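Local coordinates for coat protein (Sulfolobus turreted icosahedral virus, PDB 2BBD) that is the major capsid protein of an archaeal virus and probably builds its icosahedral shell, with a fold pointing to common ancestry with eukaryotic and bacterial virus capsids, at residues S78-G81 with L82-M86; A54-P57 with Y58-Q62. All coordinates share one frame; numbering follows the deposited sequence.

Contact 1. Residues S78-G81 with L82-M86; sequences SGTG and LGILM
T80 and I84 meet one helical turn apart because of their first torsions: a chi1 of -70° puts T80 OG1 beside the backbone N and leaves CG2 anti to it, while I84 sets CG1 anti to its carbonyl carbon (chi1 -68°) and carries CD1 back along the helix. The two side chains lie side by side and point the same way, with T80 CG2 and I84 CD1 3.8 Å apart. They sit on the first turns of helix 79-89, which in this double jelly-roll capsid protein directly follows strand 72-78, and S78 is its N-cap. The S78 hydroxyl folds over the start of the helix, where OG accepts from G81 N at 2.9 Å in a nearly straight bond. The same OG is hydrogen-bonded to E187 and weakly to Y217, so the cap also ties the helix start to strand 182-193 and, weakly, to strand 210-219. From here the backbone runs as a regular alpha-helix. L82 N reaches S78 O in a long first bond of 3.3 Å, and G83 N closes on G79 O at 3.0 Å with a more bent N-H...O angle of 140°. G79 O takes a second hydrogen bond from the indole NE1 of W116, fastening this buried turn to strand 108-123. L82 leaves the helix on another side, packing on W116 and F118, whereas I84 rests on L215, I225 and Y266; the helix thus lies between strand 108-123 on one flank and strand 210-219 with the loops of I225 and Y266 on another. T80 O accepts from I84 N at 2.9 Å, and I84 CG1 packs against the same oxygen at 3.3 Å.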
loop_
_atom_site.group_PDB
_atom_site.type_symbol
_atom_site.label_atom_id
_atom_site.label_comp_id
_atom_site.label_asym_id
_atom_site.label_seq_id
_atom_site.Cartn_x
_atom_site.Cartn_y
_atom_site.Cartn_z
ATOM N N SER A 78 -2.255 5.116 3.066
ATOM C CA SER A 78 -1.536 6.340 3.383
ATOM C C SER A 78 -0.322 6.409 2.458
ATOM O O SER A 78 0.068 5.405 1.871
ATOM C CB SER A 78 -1.074 6.306 4.842
ATOM O OG SER A 78 -0.222 5.197 5.084
ATOM N N GLY A 79 0.268 7.588 2.311
ATOM C CA GLY A 79 1.451 7.692 1.474
ATOM C C GLY A 79 2.578 6.895 2.136
ATOM O O GLY A 79 3.423 6.299 1.458
ATOM N N THR A 80 2.568 6.884 3.466
ATOM C CA THR A 80 3.561 6.159 4.263
ATOM C C THR A 80 3.521 4.645 4.031
ATOM O O THR A 80 4.532 4.039 3.683
ATOM C CB THR A 80 3.356 6.419 5.774
ATOM O OG1 THR A 80 3.708 7.769 6.082
ATOM C CG2 THR A 80 4.220 5.471 6.595
ATOM N N GLY A 81 2.347 4.049 4.223
ATOM C CA GLY A 81 2.201 2.614 4.042
ATOM C C GLY A 81 2.525 2.104 2.650
ATOM O O GLY A 81 3.239 1.101 2.496
ATOM N N LEU A 82 1.996 2.775 1.628
ATOM C CA LEU A 82 2.254 2.356 0.257
ATOM C C LEU A 82 3.739 2.529 -0.061
ATOM O O LEU A 82 4.315 1.736 -0.820
ATOM C CB LEU A 82 1.403 3.172 -0.725
ATOM C CG LEU A 82 1.464 2.754 -2.203
ATOM C CD1 LEU A 82 1.069 1.276 -2.342
ATOM C CD2 LEU A 82 0.521 3.643 -3.032
ATOM N N GLY A 83 4.340 3.569 0.527
ATOM C CA GLY A 83 5.754 3.855 0.322
ATOM C C GLY A 83 6.626 2.762 0.925
ATOM O O GLY A 83 7.614 2.329 0.331
ATOM N N ILE A 84 6.261 2.307 2.116
ATOM C CA ILE A 84 7.021 1.244 2.752
ATOM C C ILE A 84 6.837 -0.035 1.921
ATOM O O ILE A 84 7.775 -0.817 1.760
ATOM C CB ILE A 84 6.569 1.052 4.226
ATOM C CG1 ILE A 84 6.984 2.281 5.040
ATOM C CG2 ILE A 84 7.206 -0.203 4.829
ATOM C CD1 ILE A 84 6.344 2.376 6.411
ATOM N N LEU A 85 5.644 -0.233 1.366
ATOM C CA LEU A 85 5.409 -1.408 0.537
ATOM C C LEU A 85 6.316 -1.316 -0.696
ATOM O O LEU A 85 6.872 -2.318 -1.146
ATOM C CB LEU A 85 3.939 -1.492 0.100
ATOM C CG LEU A 85 3.561 -2.747 -0.705
ATOM C CD1 LEU A 85 3.739 -3.985 0.167
ATOM C CD2 LEU A 85 2.116 -2.651 -1.191
HETATM N N MSE A 86 6.479 -0.110 -1.236
HETATM C CA MSE A 86 7.340 0.071 -2.402
HETATM C C MSE A 86 8.789 -0.277 -2.046
HETATM O O MSE A 86 9.502 -0.919 -2.813
HETATM C CB MSE A 86 7.276 1.520 -2.900
HETATM C CG MSE A 86 5.922 1.949 -3.430
HETATM SE SE MSE A 86 5.313 0.799 -4.877
HETATM C CE MSE A 86 3.876 -0.097 -3.933
#

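Contact 2. Residues A54-P57 with Y58-Q62; sequences APFP and YNLVQ
P55-P57 and Y58-L60 form one tight turn, in which cis peptide bonds precede both P55 and P57 and the chain then coils into a single 3-10 turn before strand 61-68. Two backbone bonds close it: L60 N donates to P57 O at 3.0 Å, the i to i+3 spacing of a 3-10 helix, and N59 N donates to P55 O at 3.2 Å. The ring of P57 turns back on its predecessor, putting CB over the centre of one face of the F56 ring, 3.6 Å above its plane. L60 CD1 approaches the same ring obliquely, 4.2 Å from F56 CE2. N59 reaches back across the turn with CG between the backbone N and carbonyl carbon (chi1 64°); its side chain crosses those of P55 and F56 at about a right angle, the amide plane turned 74° from the F56 ring. Its OD1 comes within 3.3 Å of F56 CA, and ND2 lies 3.8 Å from P55 CG. The buried Y58 ring meets that of W116, and its OH is hydrogen-bonded to N94 OD1. The chemistry is thus mixed: the prolines contribute apolar rings and, having no N-H, accept through their backbone oxygens, P55 O and P57 O, while the N-H groups of N59 and L60 supply the bonds that fix the turn at the head of the strand.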
loop_
_atom_site.group_PDB
_atom_site.type_symbol
_atom_site.label_atom_id
_atom_site.label_comp_id
_atom_site.label_asym_id
_atom_site.label_seq_id
_atom_site.Cartn_x
_atom_site.Cartn_y
_atom_site.Cartn_z
ATOM N N ALA A 54 12.300 8.815 8.859
ATOM C CA ALA A 54 11.255 8.047 8.209
ATOM C C ALA A 54 9.995 8.268 9.057
ATOM O O ALA A 54 10.087 8.492 10.264
ATOM C CB ALA A 54 11.641 6.576 8.201
ATOM N N PRO A 55 8.803 8.158 8.457
ATOM C CA PRO A 55 8.484 7.839 7.066
ATOM C C PRO A 55 8.664 8.934 6.005
ATOM O O PRO A 55 8.152 8.800 4.893
ATOM C CB PRO A 55 7.041 7.343 7.164
ATOM C CG PRO A 55 6.475 8.257 8.184
ATOM C CD PRO A 55 7.568 8.316 9.247
ATOM N N PHE A 56 9.364 10.018 6.331
ATOM C CA PHE A 56 9.621 11.032 5.314
ATOM C C PHE A 56 10.571 10.332 4.342
ATOM O O PHE A 56 11.408 9.526 4.757
ATOM C CB PHE A 56 10.298 12.267 5.928
ATOM C CG PHE A 56 10.924 13.194 4.906
ATOM C CD1 PHE A 56 12.203 12.944 4.410
ATOM C CD2 PHE A 56 10.221 14.289 4.407
ATOM C CE1 PHE A 56 12.773 13.767 3.430
ATOM C CE2 PHE A 56 10.783 15.115 3.427
ATOM C CZ PHE A 56 12.062 14.852 2.936
ATOM N N PRO A 57 10.479 10.631 3.038
ATOM C CA PRO A 57 9.585 11.562 2.342
ATOM C C PRO A 57 8.209 11.011 1.918
ATOM O O PRO A 57 7.387 11.751 1.365
ATOM C CB PRO A 57 10.432 11.994 1.148
ATOM C CG PRO A 57 11.113 10.710 0.771
ATOM C CD PRO A 57 11.500 10.093 2.117
ATOM N N TYR A 58 7.948 9.731 2.179
ATOM C CA TYR A 58 6.668 9.141 1.793
ATOM C C TYR A 58 5.463 9.819 2.422
ATOM O O TYR A 58 4.390 9.843 1.811
ATOM C CB TYR A 58 6.621 7.647 2.126
ATOM C CG TYR A 58 7.573 6.818 1.303
ATOM C CD1 TYR A 58 7.513 6.828 -0.092
ATOM C CD2 TYR A 58 8.527 6.008 1.915
ATOM C CE1 TYR A 58 8.378 6.052 -0.850
ATOM C CE2 TYR A 58 9.397 5.228 1.163
ATOM C CZ TYR A 58 9.317 5.253 -0.213
ATOM O OH TYR A 58 10.165 4.474 -0.953
ATOM N N ASN A 59 5.621 10.358 3.635
ATOM C CA ASN A 59 4.497 11.017 4.283
ATOM C C ASN A 59 4.204 12.424 3.739
ATOM O O ASN A 59 3.446 13.192 4.343
ATOM C CB ASN A 59 4.673 11.053 5.807
ATOM C CG ASN A 59 5.862 11.875 6.253
ATOM O OD1 ASN A 59 6.602 12.432 5.444
ATOM N ND2 ASN A 59 6.051 11.952 7.560
ATOM N N LEU A 60 4.818 12.768 2.608
ATOM C CA LEU A 60 4.528 14.055 1.972
ATOM C C LEU A 60 3.158 13.899 1.301
ATOM O O LEU A 60 2.570 14.869 0.804
ATOM C CB LEU A 60 5.598 14.427 0.946
ATOM C CG LEU A 60 6.930 14.913 1.537
ATOM C CD1 LEU A 60 7.870 15.296 0.402
ATOM C CD2 LEU A 60 6.687 16.116 2.450
ATOM N N VAL A 61 2.677 12.655 1.266
ATOM C CA VAL A 61 1.345 12.354 0.757
ATOM C C VAL A 61 0.669 11.727 1.958
ATOM O O VAL A 61 1.188 10.763 2.532
ATOM C CB VAL A 61 1.328 11.325 -0.414
ATOM C CG1 VAL A 61 -0.068 10.719 -0.540
ATOM C CG2 VAL A 61 1.666 12.015 -1.746
ATOM N N GLN A 62 -0.456 12.296 2.377
ATOM C CA GLN A 62 -1.174 11.752 3.516
ATOM C C GLN A 62 -1.874 10.449 3.118
ATOM O O GLN A 62 -1.632 9.407 3.727
ATOM C CB GLN A 62 -2.188 12.764 4.060
ATOM C CG GLN A 62 -2.916 12.287 5.314
ATOM C CD GLN A 62 -3.564 13.421 6.097
ATOM O OE1 GLN A 62 -2.892 14.385 6.478
ATOM N NE2 GLN A 62 -4.874 13.303 6.352
#

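In the fold
Contact 2 precedes contact 1 along the chain, and their centres lie 8 Å apart. The strands 61-68 and 72-78 are antiparallel neighbours in one sheet, so the start of strand 61-68 and the start of the helix come together. A probable hydrogen bond from G79 N to Q62 O, 3.0 Å long, joins them there. Further along, T80 CG2 packs 3.4 Å from P55 CB, and the Y58 ring atom CZ lies 3.4 Å from G83 O. W116 touches both contacts. Methylpentanediol, probably from the crystallisation liquor, hydrogen-bonds to T80 OG1; the P55 side chain also lies about 4 Å from bound methylpentanediol, between nearest atoms.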